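Local coordinates for protein amidase, hydantoinase/carbamoylase family (Paraburkholderia phymatum, PDB 6C0D) that probably hydrolyses N-carbamoyl-L-amino acids, as a zinc-dependent, homodimeric amidase of the M20 peptidase family, at residues D23-F31 against W98-I106; L115-F124 against A413-R421. One frame throughout, in Å; residues are numbered along the deposited sequence. Where two conformers were deposited one is given.

Interaction 1: residues D23-F31 against W98-I106; sequences DDLKTLRSF and WLDGALGVI. With ZN (zinc ion), chain B.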
ATOM      1  N   ASP A  23     -24.011  -2.847 -38.136  1.00 24.33           N
ATOM      2  CA  ASP A  23     -24.697  -1.553 -38.034  1.00 30.30           C
ATOM      3  C   ASP A  23     -25.348  -1.391 -36.664  1.00 27.61           C
ATOM      4  O   ASP A  23     -25.256  -0.326 -36.041  1.00 27.53           O
ATOM      5  CB  ASP A  23     -25.762  -1.405 -39.131  1.00 30.19           C
ATOM      6  CG  ASP A  23     -25.173  -1.182 -40.530  1.00 47.74           C
ATOM      7  OD1 ASP A  23     -23.935  -1.037 -40.672  1.00 44.76           O
ATOM      8  OD2 ASP A  23     -25.972  -1.150 -41.499  1.00 40.03           O
ATOM      9  N   ASP A  24     -26.032  -2.440 -36.185  1.00 27.65           N
ATOM     10  CA  ASP A  24     -26.667  -2.371 -34.866  1.00 24.43           C
ATOM     11  C   ASP A  24     -25.629  -2.264 -33.746  1.00 26.43           C
ATOM     12  O   ASP A  24     -25.833  -1.521 -32.781  1.00 27.82           O
ATOM     13  CB  ASP A  24     -27.562  -3.584 -34.623  1.00 21.22           C
ATOM     14  CG  ASP A  24     -28.936  -3.455 -35.281  1.00 25.53           C
ATOM     15  OD1 ASP A  24     -29.335  -2.330 -35.664  1.00 30.60           O
ATOM     16  OD2 ASP A  24     -29.621  -4.485 -35.393  1.00 28.01           O
ATOM     17  N   LEU A  25     -24.520  -3.007 -33.841  1.00 21.75           N
ATOM     18  CA  LEU A  25     -23.478  -2.871 -32.824  1.00 23.77           C
ATOM     19  C   LEU A  25     -22.939  -1.450 -32.777  1.00 27.08           C
ATOM     20  O   LEU A  25     -22.686  -0.909 -31.692  1.00 27.97           O
ATOM     21  CB  LEU A  25     -22.334  -3.856 -33.077  1.00 21.42           C
ATOM     22  CG  LEU A  25     -22.615  -5.250 -32.524  1.00 27.17           C
ATOM     23  CD1 LEU A  25     -21.531  -6.176 -33.013  1.00 29.28           C
ATOM     24  CD2 LEU A  25     -22.664  -5.232 -30.994  1.00 25.40           C
ATOM     25  N   LYS A  26     -22.754  -0.826 -33.944  1.00 24.29           N
ATOM     26  CA  LYS A  26     -22.201   0.519 -33.965  1.00 29.32           C
ATOM     27  C   LYS A  26     -23.228   1.554 -33.535  1.00 30.81           C
ATOM     28  O   LYS A  26     -22.859   2.559 -32.922  1.00 30.68           O
ATOM     29  CB  LYS A  26     -21.654   0.841 -35.352  1.00 31.88           C
ATOM     30  CG  LYS A  26     -20.478  -0.045 -35.712  1.00 34.25           C
ATOM     31  CD  LYS A  26     -20.007   0.200 -37.129  1.00 37.24           C
ATOM     32  CE  LYS A  26     -18.877  -0.756 -37.504  1.00 40.44           C
ATOM     33  NZ  LYS A  26     -18.383  -0.495 -38.886  1.00 49.27           N
ATOM     34  N   THR A  27     -24.511   1.322 -33.832  1.00 26.90           N
ATOM     35  CA  THR A  27     -25.543   2.226 -33.333  1.00 30.81           C
ATOM     36  C   THR A  27     -25.626   2.169 -31.812  1.00 29.66           C
ATOM     37  O   THR A  27     -25.692   3.213 -31.151  1.00 33.18           O
ATOM     38  CB  THR A  27     -26.893   1.897 -33.974  1.00 32.27           C
ATOM     39  OG1 THR A  27     -26.792   2.075 -35.397  1.00 31.16           O
ATOM     40  CG2 THR A  27     -27.987   2.831 -33.425  1.00 33.96           C
ATOM     41  N   LEU A  28     -25.572   0.963 -31.234  1.00 29.27           N
ATOM     42  CA  LEU A  28     -25.588   0.860 -29.778  1.00 30.23           C
ATOM     43  C   LEU A  28     -24.368   1.551 -29.172  1.00 30.79           C
ATOM     44  O   LEU A  28     -24.478   2.237 -28.148  1.00 29.42           O
ATOM     45  CB  LEU A  28     -25.671  -0.609 -29.354  1.00 26.28           C
ATOM     46  CG  LEU A  28     -25.733  -0.904 -27.847  1.00 26.07           C
ATOM     47  CD1 LEU A  28     -26.838  -0.075 -27.155  1.00 26.08           C
ATOM     48  CD2 LEU A  28     -25.935  -2.393 -27.590  1.00 23.86           C
ATOM     49  N   ARG A  29     -23.206   1.424 -29.824  1.00 29.32           N
ATOM     50  CA  ARG A  29     -22.003   2.102 -29.348  0.51 31.80           C
ATOM     51  C   ARG A  29     -22.197   3.611 -29.247  1.00 38.02           C
ATOM     52  O   ARG A  29     -21.626   4.250 -28.359  1.00 33.24           O
ATOM     53  CB  ARG A  29     -20.824   1.792 -30.274  0.51 28.48           C
ATOM     54  CG  ARG A  29     -19.511   2.467 -29.879  0.51 35.37           C
ATOM     55  CD  ARG A  29     -18.468   2.365 -30.996  0.51 39.43           C
ATOM     56  NE  ARG A  29     -17.102   2.256 -30.485  0.51 39.39           N
ATOM     57  CZ  ARG A  29     -16.103   1.678 -31.149  0.51 42.24           C
ATOM     58  NH1 ARG A  29     -16.313   1.161 -32.355  0.51 40.03           N
ATOM     59  NH2 ARG A  29     -14.898   1.607 -30.610  0.51 46.86           N
ATOM     60  N   SER A  30     -22.991   4.200 -30.142  1.00 39.64           N
ATOM     61  CA  SER A  30     -23.153   5.649 -30.131  1.00 39.10           C
ATOM     62  C   SER A  30     -23.854   6.158 -28.874  1.00 35.21           C
ATOM     63  O   SER A  30     -23.715   7.344 -28.541  1.00 37.56           O
ATOM     64  CB  SER A  30     -23.905   6.104 -31.382  1.00 38.55           C
ATOM     65  OG  SER A  30     -25.280   5.783 -31.296  1.00 39.13           O
ATOM     66  N   PHE A  31     -24.601   5.302 -28.174  1.00 36.95           N
ATOM     67  CA  PHE A  31     -25.228   5.671 -26.902  1.00 40.03           C
ATOM     68  C   PHE A  31     -24.186   5.558 -25.796  1.00 36.03           C
ATOM     69  O   PHE A  31     -23.974   4.492 -25.217  1.00 37.65           O
ATOM     70  CB  PHE A  31     -26.438   4.791 -26.606  1.00 34.98           C
ATOM     71  CG  PHE A  31     -27.589   4.993 -27.551  1.00 36.06           C
ATOM     72  CD1 PHE A  31     -28.442   6.082 -27.408  1.00 44.27           C
ATOM     73  CD2 PHE A  31     -27.829   4.089 -28.573  1.00 37.38           C
ATOM     74  CE1 PHE A  31     -29.506   6.266 -28.276  1.00 40.95           C
ATOM     75  CE2 PHE A  31     -28.881   4.270 -29.446  1.00 37.05           C
ATOM     76  CZ  PHE A  31     -29.724   5.348 -29.297  1.00 37.99           C
ATOM     77  N   TRP A  98     -16.922  -1.240 -26.075  1.00 33.46           N
ATOM     78  CA  TRP A  98     -18.118  -1.211 -26.908  1.00 30.94           C
ATOM     79  C   TRP A  98     -18.698  -2.590 -27.167  1.00 29.86           C
ATOM     80  O   TRP A  98     -19.805  -2.689 -27.711  1.00 33.61           O
ATOM     81  CB  TRP A  98     -17.831  -0.492 -28.232  1.00 33.43           C
ATOM     82  CG  TRP A  98     -17.075  -1.262 -29.286  1.00 33.04           C
ATOM     83  CD1 TRP A  98     -15.757  -1.651 -29.252  1.00 35.46           C
ATOM     84  CD2 TRP A  98     -17.576  -1.660 -30.574  1.00 33.19           C
ATOM     85  NE1 TRP A  98     -15.423  -2.295 -30.430  1.00 34.25           N
ATOM     86  CE2 TRP A  98     -16.525  -2.318 -31.250  1.00 33.82           C
ATOM     87  CE3 TRP A  98     -18.825  -1.546 -31.208  1.00 32.29           C
ATOM     88  CZ2 TRP A  98     -16.680  -2.845 -32.537  1.00 33.20           C
ATOM     89  CZ3 TRP A  98     -18.977  -2.065 -32.481  1.00 31.74           C
ATOM     90  CH2 TRP A  98     -17.908  -2.709 -33.136  1.00 34.85           C
ATOM     91  N   LEU A  99     -17.999  -3.658 -26.785  1.00 29.75           N
ATOM     92  CA  LEU A  99     -18.503  -4.997 -27.046  1.00 27.14           C
ATOM     93  C   LEU A  99     -18.825  -5.801 -25.796  1.00 28.20           C
ATOM     94  O   LEU A  99     -19.544  -6.795 -25.903  1.00 25.83           O
ATOM     95  CB  LEU A  99     -17.502  -5.785 -27.905  1.00 30.12           C
ATOM     96  CG  LEU A  99     -17.200  -5.159 -29.270  1.00 32.46           C
ATOM     97  CD1 LEU A  99     -16.042  -5.884 -29.947  1.00 32.76           C
ATOM     98  CD2 LEU A  99     -18.444  -5.181 -30.157  1.00 27.57           C
ATOM     99  N   ASP A 100     -18.309  -5.425 -24.625  1.00 31.26           N
ATOM    100  CA  ASP A 100     -18.659  -6.160 -23.414  1.00 32.67           C
ATOM    101  C   ASP A 100     -20.146  -6.020 -23.161  1.00 35.22           C
ATOM    102  O   ASP A 100     -20.644  -4.913 -22.929  1.00 34.15           O
ATOM    103  CB  ASP A 100     -17.859  -5.657 -22.208  1.00 35.10           C
ATOM    104  CG  ASP A 100     -18.049  -6.544 -20.963  1.00 43.19           C
ATOM    105  OD1 ASP A 100     -19.168  -7.064 -20.742  1.00 34.88           O
ATOM    106  OD2 ASP A 100     -17.070  -6.734 -20.210  1.00 50.44           O
ATOM    107  N   GLY A 101     -20.845  -7.144 -23.202  1.00 29.04           N
ATOM    108  CA  GLY A 101     -22.283  -7.149 -23.043  1.00 25.50           C
ATOM    109  C   GLY A 101     -23.025  -6.878 -24.334  1.00 23.92           C
ATOM    110  O   GLY A 101     -23.864  -7.687 -24.737  1.00 24.11           O
ATOM    111  N   ALA A 102     -22.711  -5.760 -25.002  1.00 23.92           N
ATOM    112  CA  ALA A 102     -23.380  -5.404 -26.251  1.00 26.69           C
ATOM    113  C   ALA A 102     -23.316  -6.535 -27.272  1.00 24.37           C
ATOM    114  O   ALA A 102     -24.288  -6.791 -27.994  1.00 23.08           O
ATOM    115  CB  ALA A 102     -22.749  -4.135 -26.828  1.00 26.88           C
ATOM    116  N   LEU A 103     -22.181  -7.229 -27.340  1.00 23.55           N
ATOM    117  CA  LEU A 103     -22.036  -8.312 -28.309  1.00 20.46           C
ATOM    118  C   LEU A 103     -23.190  -9.308 -28.223  1.00 23.15           C
ATOM    119  O   LEU A 103     -23.821  -9.634 -29.235  1.00 19.20           O
ATOM    120  CB  LEU A 103     -20.708  -9.035 -28.093  1.00 20.99           C
ATOM    121  CG  LEU A 103     -20.404 -10.051 -29.195  1.00 19.05           C
ATOM    122  CD1 LEU A 103     -19.560  -9.381 -30.293  1.00 23.66           C
ATOM    123  CD2 LEU A 103     -19.675 -11.286 -28.636  1.00 19.77           C
ATOM    124  N   GLY A 104     -23.472  -9.814 -27.022  1.00 18.77           N
ATOM    125  CA  GLY A 104     -24.463 -10.878 -26.915  1.00 15.46           C
ATOM    126  C   GLY A 104     -25.884 -10.374 -27.089  1.00 21.32           C
ATOM    127  O   GLY A 104     -26.748 -11.106 -27.584  1.00 18.44           O
ATOM    128  N   VAL A 105     -26.150  -9.126 -26.696  1.00 19.56           N
ATOM    129  CA  VAL A 105     -27.476  -8.543 -26.922  1.00 22.35           C
ATOM    130  C   VAL A 105     -27.760  -8.443 -28.413  1.00 22.09           C
ATOM    131  O   VAL A 105     -28.824  -8.859 -28.892  1.00 20.70           O
ATOM    132  CB  VAL A 105     -27.595  -7.162 -26.247  1.00 23.45           C
ATOM    133  CG1 VAL A 105     -28.957  -6.536 -26.585  1.00 21.38           C
ATOM    134  CG2 VAL A 105     -27.428  -7.283 -24.723  1.00 22.26           C
ATOM    135  N   ILE A 106     -26.816  -7.863 -29.172  1.00 18.04           N
ATOM    136  CA  ILE A 106     -27.051  -7.681 -30.603  1.00 21.31           C
ATOM    137  C   ILE A 106     -26.950  -9.008 -31.356  1.00 20.56           C
ATOM    138  O   ILE A 106     -27.695  -9.236 -32.323  1.00 19.01           O
ATOM    139  CB  ILE A 106     -26.095  -6.623 -31.172  1.00 20.36           C
ATOM    140  CG1 ILE A 106     -26.283  -5.289 -30.438  1.00 23.62           C
ATOM    141  CG2 ILE A 106     -26.298  -6.458 -32.686  1.00 22.90           C
ATOM    142  CD1 ILE A 106     -27.730  -4.778 -30.462  1.00 23.75           C
TER
HETATM  143 ZN    ZN B 501     -20.235  -8.589 -19.641  0.70 26.97          ZN
HETATM  144  O   HOH W   1     -22.150  -1.794 -29.163  1.00 27.83           O
HETATM  145  O   HOH W   2     -18.988  -8.230 -17.979  1.00 35.17           O
HETATM  146  O   HOH W   3     -21.118 -10.385 -18.601  1.00 28.61           O
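The guanidinium of Arg29 lies flat on the indole of Trp98, the two planes only 3° apart, in a stack that is also a cation-pi contact. Arg29 CZ sits over the face of the five-membered ring of Trp98, 3.7 Å from its centroid. This arrangement belongs to one of two modelled conformers of Arg29, so the stack need not be permanent. Arg29 NH1 reaches over the ring fusion, 3.6 Å from Trp98 CD2, while NH2 lies over CD1. Leu99 CD2 covers the opposite indole face, so the ring is sandwiched between a charged and an aliphatic group. Trp98 CG stands between its own backbone N and carbonyl carbon (chi1 77°), a turn that brings the indole beside helix 18-30; its NE1 is hydrogen-bonded to Asp396. The six-membered ring meets Leu25 CB obliquely through Trp98 CZ3, at 3.9 Å.

Beyond the stack the contact becomes apolar. Leu25 CD2 packs 3.7 Å from Ile106 CG1, the two side chains passing each other antiparallel, and Leu28 CD2 rests 3.7 Å from Ala102 CB. In this way helix 18-30 packs on the first turn of helix 102-117, in the zinc-binding domain of the M20 fold; the segment axes approach to 10.0 Å and run at 131°. Gly101 is the N-cap of the second helix, and Asp100 just before it binds zinc through OD1 at 2.2 Å, with His89 and His196 as further ligands.

No direct hydrogen bond joins the two segments, but a water donates to both Leu25 O and Trp98 O, linking the helix backbone to the loop that leads to the metal ligand. At the other end Asp24 lays its CB against Ile106 CG2, while its carboxylate forms salt bridges with Arg57 and Arg113.

Interaction 2: residues L115-F124 against A413-R421; sequences LGECEATREF and AARIAGALR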
ATOM      1  N   LEU A 115     -33.123 -16.406 -37.841  1.00 16.67           N
ATOM      2  CA  LEU A 115     -33.900 -17.645 -37.759  1.00 17.51           C
ATOM      3  C   LEU A 115     -35.321 -17.427 -38.251  1.00 23.23           C
ATOM      4  O   LEU A 115     -35.934 -18.348 -38.818  1.00 21.45           O
ATOM      5  CB  LEU A 115     -33.897 -18.200 -36.330  1.00 16.86           C
ATOM      6  CG  LEU A 115     -32.772 -19.214 -36.021  1.00 18.14           C
ATOM      7  CD1 LEU A 115     -31.390 -18.600 -36.260  1.00 20.06           C
ATOM      8  CD2 LEU A 115     -32.870 -19.771 -34.587  1.00 20.20           C
ATOM      9  N   GLY A 116     -35.850 -16.213 -38.071  1.00 19.43           N
ATOM     10  CA  GLY A 116     -37.171 -15.891 -38.592  1.00 21.42           C
ATOM     11  C   GLY A 116     -37.213 -15.778 -40.098  1.00 25.90           C
ATOM     12  O   GLY A 116     -38.272 -15.980 -40.700  1.00 25.86           O
ATOM     13  N   GLU A 117     -36.073 -15.487 -40.726  1.00 22.19           N
ATOM     14  CA  GLU A 117     -36.007 -15.303 -42.169  1.00 20.75           C
ATOM     15  C   GLU A 117     -35.726 -16.591 -42.929  1.00 30.43           C
ATOM     16  O   GLU A 117     -35.756 -16.583 -44.162  1.00 31.68           O
ATOM     17  CB  GLU A 117     -34.929 -14.260 -42.513  1.00 25.01           C
ATOM     18  CG  GLU A 117     -35.317 -12.859 -42.084  1.00 25.52           C
ATOM     19  CD  GLU A 117     -34.128 -11.904 -42.006  1.00 34.97           C
ATOM     20  OE1 GLU A 117     -32.955 -12.346 -42.125  1.00 26.10           O
ATOM     21  OE2 GLU A 117     -34.384 -10.700 -41.820  1.00 33.99           O
ATOM     22  N   CYS A 118     -35.445 -17.689 -42.235  1.00 24.41           N
ATOM     23  CA  CYS A 118     -35.149 -18.967 -42.872  1.00 24.62           C
ATOM     24  C   CYS A 118     -36.366 -19.880 -42.714  1.00 21.50           C
ATOM     25  O   CYS A 118     -36.829 -20.100 -41.594  1.00 21.74           O
ATOM     26  CB  CYS A 118     -33.900 -19.580 -42.237  1.00 26.77           C
ATOM     27  SG  CYS A 118     -33.548 -21.296 -42.710  1.00 30.60           S
ATOM     28  N   GLU A 119     -36.895 -20.390 -43.835  1.00 23.12           N
ATOM     29  CA  GLU A 119     -38.131 -21.165 -43.756  0.62 23.19           C
ATOM     30  C   GLU A 119     -37.994 -22.363 -42.818  1.00 27.74           C
ATOM     31  O   GLU A 119     -38.937 -22.679 -42.079  1.00 25.19           O
ATOM     32  CB  GLU A 119     -38.576 -21.598 -45.153  0.62 30.67           C
ATOM     33  CG  GLU A 119     -39.488 -20.562 -45.805  0.62 30.76           C
ATOM     34  CD  GLU A 119     -39.817 -20.866 -47.258  0.62 40.52           C
ATOM     35  OE1 GLU A 119     -39.903 -19.907 -48.049  0.62 37.07           O
ATOM     36  OE2 GLU A 119     -39.995 -22.051 -47.607  0.62 39.29           O
ATOM     37  N   ALA A 120     -36.832 -23.020 -42.799  1.00 27.65           N
ATOM     38  CA  ALA A 120     -36.652 -24.197 -41.946  1.00 27.42           C
ATOM     39  C   ALA A 120     -36.621 -23.878 -40.448  1.00 28.58           C
ATOM     40  O   ALA A 120     -36.876 -24.771 -39.641  1.00 27.23           O
ATOM     41  CB  ALA A 120     -35.364 -24.927 -42.327  1.00 28.03           C
ATOM     42  N   THR A 121     -36.299 -22.651 -40.050  1.00 19.37           N
ATOM     43  CA  THR A 121     -36.243 -22.272 -38.639  1.00 16.66           C
ATOM     44  C   THR A 121     -37.294 -21.233 -38.270  1.00 17.03           C
ATOM     45  O   THR A 121     -37.311 -20.766 -37.117  1.00 19.52           O
ATOM     46  CB  THR A 121     -34.850 -21.718 -38.288  1.00 21.28           C
ATOM     47  OG1 THR A 121     -34.558 -20.628 -39.168  1.00 18.69           O
ATOM     48  CG2 THR A 121     -33.775 -22.794 -38.505  1.00 21.02           C
ATOM     49  N   ARG A 122     -38.172 -20.877 -39.210  1.00 18.01           N
ATOM     50  CA  ARG A 122     -39.110 -19.781 -39.010  1.00 19.58           C
ATOM     51  C   ARG A 122     -40.009 -20.016 -37.806  1.00 25.97           C
ATOM     52  O   ARG A 122     -40.369 -19.063 -37.117  1.00 22.67           O
ATOM     53  CB  ARG A 122     -39.966 -19.591 -40.274  1.00 22.10           C
ATOM     54  CG  ARG A 122     -40.916 -18.381 -40.211  1.00 31.38           C
ATOM     55  CD  ARG A 122     -41.965 -18.431 -41.318  1.00 29.18           C
ATOM     56  NE  ARG A 122     -42.796 -19.616 -41.166  1.00 26.30           N
ATOM     57  CZ  ARG A 122     -43.829 -19.685 -40.329  1.00 30.22           C
ATOM     58  NH1 ARG A 122     -44.163 -18.631 -39.589  1.00 24.80           N
ATOM     59  NH2 ARG A 122     -44.528 -20.803 -40.232  1.00 29.01           N
ATOM     60  N   GLU A 123     -40.355 -21.277 -37.517  1.00 19.73           N
ATOM     61  CA  GLU A 123     -41.271 -21.558 -36.415  1.00 22.62           C
ATOM     62  C   GLU A 123     -40.634 -21.392 -35.039  1.00 21.86           C
ATOM     63  O   GLU A 123     -41.367 -21.320 -34.047  1.00 24.18           O
ATOM     64  CB  GLU A 123     -41.824 -22.984 -36.533  1.00 21.55           C
ATOM     65  CG  GLU A 123     -42.592 -23.205 -37.803  1.00 23.68           C
ATOM     66  CD  GLU A 123     -43.074 -24.637 -37.969  1.00 32.05           C
ATOM     67  OE1 GLU A 123     -43.018 -25.414 -36.985  1.00 29.31           O
ATOM     68  OE2 GLU A 123     -43.507 -24.979 -39.091  1.00 33.36           O
ATOM     69  N   PHE A 124     -39.303 -21.339 -34.940  1.00 18.94           N
ATOM     70  CA  PHE A 124     -38.659 -21.484 -33.639  1.00 18.63           C
ATOM     71  C   PHE A 124     -38.776 -20.194 -32.833  1.00 23.23           C
ATOM     72  O   PHE A 124     -38.352 -19.131 -33.298  1.00 22.70           O
ATOM     73  CB  PHE A 124     -37.178 -21.823 -33.800  1.00 19.56           C
ATOM     74  CG  PHE A 124     -36.890 -23.092 -34.573  1.00 22.86           C
ATOM     75  CD1 PHE A 124     -37.880 -24.015 -34.875  1.00 26.69           C
ATOM     76  CD2 PHE A 124     -35.582 -23.347 -34.989  1.00 24.67           C
ATOM     77  CE1 PHE A 124     -37.567 -25.176 -35.588  1.00 26.83           C
ATOM     78  CE2 PHE A 124     -35.266 -24.499 -35.694  1.00 24.17           C
ATOM     79  CZ  PHE A 124     -36.253 -25.405 -35.994  1.00 21.31           C
ATOM     80  N   ALA A 413     -27.778 -21.923 -32.444  1.00 13.57           N
ATOM     81  CA  ALA A 413     -29.130 -21.590 -31.997  1.00 15.45           C
ATOM     82  C   ALA A 413     -30.164 -22.338 -32.817  1.00 16.45           C
ATOM     83  O   ALA A 413     -31.169 -22.812 -32.273  1.00 15.60           O
ATOM     84  CB  ALA A 413     -29.390 -20.089 -32.105  1.00 14.87           C
ATOM     85  N   ALA A 414     -29.945 -22.434 -34.128  1.00 15.48           N
ATOM     86  CA  ALA A 414     -30.864 -23.196 -34.976  1.00 19.28           C
ATOM     87  C   ALA A 414     -30.955 -24.646 -34.517  1.00 17.81           C
ATOM     88  O   ALA A 414     -32.048 -25.230 -34.489  1.00 15.69           O
ATOM     89  CB  ALA A 414     -30.408 -23.136 -36.440  1.00 15.57           C
ATOM     90  N   ARG A 415     -29.803 -25.250 -34.187  1.00 14.70           N
ATOM     91  CA  ARG A 415     -29.786 -26.653 -33.781  0.50 14.90           C
ATOM     92  C   ARG A 415     -30.378 -26.825 -32.392  1.00 14.36           C
ATOM     93  O   ARG A 415     -31.091 -27.800 -32.132  1.00 16.73           O
ATOM     94  CB  ARG A 415     -28.354 -27.194 -33.804  0.50 15.27           C
ATOM     95  CG  ARG A 415     -27.710 -27.225 -35.183  0.50 19.48           C
ATOM     96  CD  ARG A 415     -28.418 -28.208 -36.100  0.50 25.28           C
ATOM     97  NE  ARG A 415     -28.557 -29.532 -35.499  0.50 33.22           N
ATOM     98  CZ  ARG A 415     -27.567 -30.406 -35.345  0.50 35.38           C
ATOM     99  NH1 ARG A 415     -26.332 -30.100 -35.731  0.50 38.25           N
ATOM    100  NH2 ARG A 415     -27.805 -31.588 -34.790  0.50 36.63           N
ATOM    101  N   ILE A 416     -30.047 -25.908 -31.481  1.00 16.45           N
ATOM    102  CA  ILE A 416     -30.581 -25.963 -30.119  1.00 15.97           C
ATOM    103  C   ILE A 416     -32.090 -25.836 -30.144  1.00 19.36           C
ATOM    104  O   ILE A 416     -32.817 -26.636 -29.538  1.00 17.13           O
ATOM    105  CB  ILE A 416     -29.957 -24.847 -29.259  1.00 14.21           C
ATOM    106  CG1 ILE A 416     -28.487 -25.156 -28.959  1.00 14.03           C
ATOM    107  CG2 ILE A 416     -30.773 -24.668 -27.946  1.00 16.89           C
ATOM    108  CD1 ILE A 416     -27.691 -23.911 -28.485  1.00 15.41           C
ATOM    109  N   ALA A 417     -32.590 -24.823 -30.856  1.00 15.93           N
ATOM    110  CA  ALA A 417     -34.035 -24.616 -30.906  1.00 18.23           C
ATOM    111  C   ALA A 417     -34.730 -25.766 -31.626  1.00 17.19           C
ATOM    112  O   ALA A 417     -35.804 -26.222 -31.198  1.00 18.30           O
ATOM    113  CB  ALA A 417     -34.324 -23.275 -31.588  1.00 16.61           C
ATOM    114  N   GLY A 418     -34.120 -26.271 -32.700  1.00 16.27           N
ATOM    115  CA  GLY A 418     -34.728 -27.381 -33.417  1.00 17.67           C
ATOM    116  C   GLY A 418     -34.806 -28.633 -32.564  1.00 21.28           C
ATOM    117  O   GLY A 418     -35.734 -29.432 -32.707  1.00 23.32           O
ATOM    118  N   ALA A 419     -33.857 -28.797 -31.644  1.00 17.51           N
ATOM    119  CA  ALA A 419     -33.834 -29.973 -30.776  1.00 19.04           C
ATOM    120  C   ALA A 419     -34.897 -29.922 -29.686  1.00 22.38           C
ATOM    121  O   ALA A 419     -35.234 -30.967 -29.116  1.00 20.96           O
ATOM    122  CB  ALA A 419     -32.457 -30.104 -30.136  1.00 17.93           C
ATOM    123  N   LEU A 420     -35.429 -28.737 -29.380  1.00 19.17           N
ATOM    124  CA  LEU A 420     -36.429 -28.606 -28.320  1.00 24.86           C
ATOM    125  C   LEU A 420     -37.782 -29.181 -28.701  1.00 29.12           C
ATOM    126  O   LEU A 420     -38.641 -29.327 -27.825  1.00 30.93           O
ATOM    127  CB  LEU A 420     -36.592 -27.136 -27.942  1.00 26.60           C
ATOM    128  CG  LEU A 420     -35.359 -26.426 -27.395  1.00 23.21           C
ATOM    129  CD1 LEU A 420     -35.675 -24.943 -27.183  1.00 26.24           C
ATOM    130  CD2 LEU A 420     -34.892 -27.088 -26.081  1.00 25.25           C
ATOM    131  N   ARG A 421     -37.987 -29.506 -29.969  1.00 27.91           N
ATOM    132  CA  ARG A 421     -39.246 -30.029 -30.471  0.55 44.67           C
ATOM    133  C   ARG A 421     -39.104 -31.513 -30.831  1.00 53.29           C
ATOM    134  O   ARG A 421     -39.801 -32.384 -30.302  1.00 68.82           O
ATOM    135  CB  ARG A 421     -39.686 -29.207 -31.690  0.55 44.59           C
ATOM    136  CG  ARG A 421     -39.281 -27.730 -31.598  0.55 40.67           C
ATOM    137  CD  ARG A 421     -39.102 -27.073 -32.972  0.55 40.77           C
ATOM    138  NE  ARG A 421     -40.372 -26.737 -33.621  0.55 40.12           N
ATOM    139  CZ  ARG A 421     -41.103 -25.667 -33.322  0.55 44.63           C
ATOM    140  NH1 ARG A 421     -40.698 -24.827 -32.376  0.55 32.23           N
ATOM    141  NH2 ARG A 421     -42.246 -25.443 -33.959  0.55 53.75           N
TER
HETATM  142  O   HOH W   4     -43.457 -22.644 -32.934  1.00 33.72           O
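The end of helix 102-117 and the type I beta turn Thr121-Phe124, which leads into strand 125-130, pack here against the last turns of the C-terminal helix 399-419. Phe124 carries most of the contact. One face of its ring lies over the backbone of Ala417 and Gly418, with Phe124 CZ 3.6 Å from Gly418 CA. Ala417 CB comes to 3.6 Å from Phe124 CD2. Thr121 CA lies over the rim of the opposite face. In one of its two modelled conformers Arg421 bends at chi3 (77°), so that the CD1-CE1 side of Phe124 lies over the rim of one guanidinium face, the planes 41° apart. In that conformer it also makes a salt bridge to Glu123, whose Arg421 NH2 to Glu123 OE1 hydrogen bond of 3.1 Å is weak, bent to 123°; a water links Arg421 NH2 to Glu123 O. Deeper in, Leu115 CD2 lies along the backbone at Ala413 and Ala414. Thr121 OG1 donates to Leu115 O in the carbonyl plane at 2.7 Å, tying turn to helix. Ala414, Ala417 and Gly418 let the ring approach the helix backbone closely, in a helix-to-strand connection packed against a neighbouring helix of the M20 catalytic domain.

Helix 102-117 joins the two contacts: interaction 1 uses its N-terminal end and interaction 2 its C-terminal end together with the turn that follows. Their centres are 24 Å apart and their nearest atoms about 10 Å, so they do not touch. Helix 399-419 is a second common element, since Ile402 near its start touches Leu25, Trp98, Leu99 and Leu103 of interaction 1, while its last turns form one side of interaction 2. Only interaction 1 reaches the metal site, through Asp100; there the side chain of Leu103 is about 6 Å from that of the zinc ligand His196. Interaction 2 lies far from the zinc site, at the other end of helix 102-117.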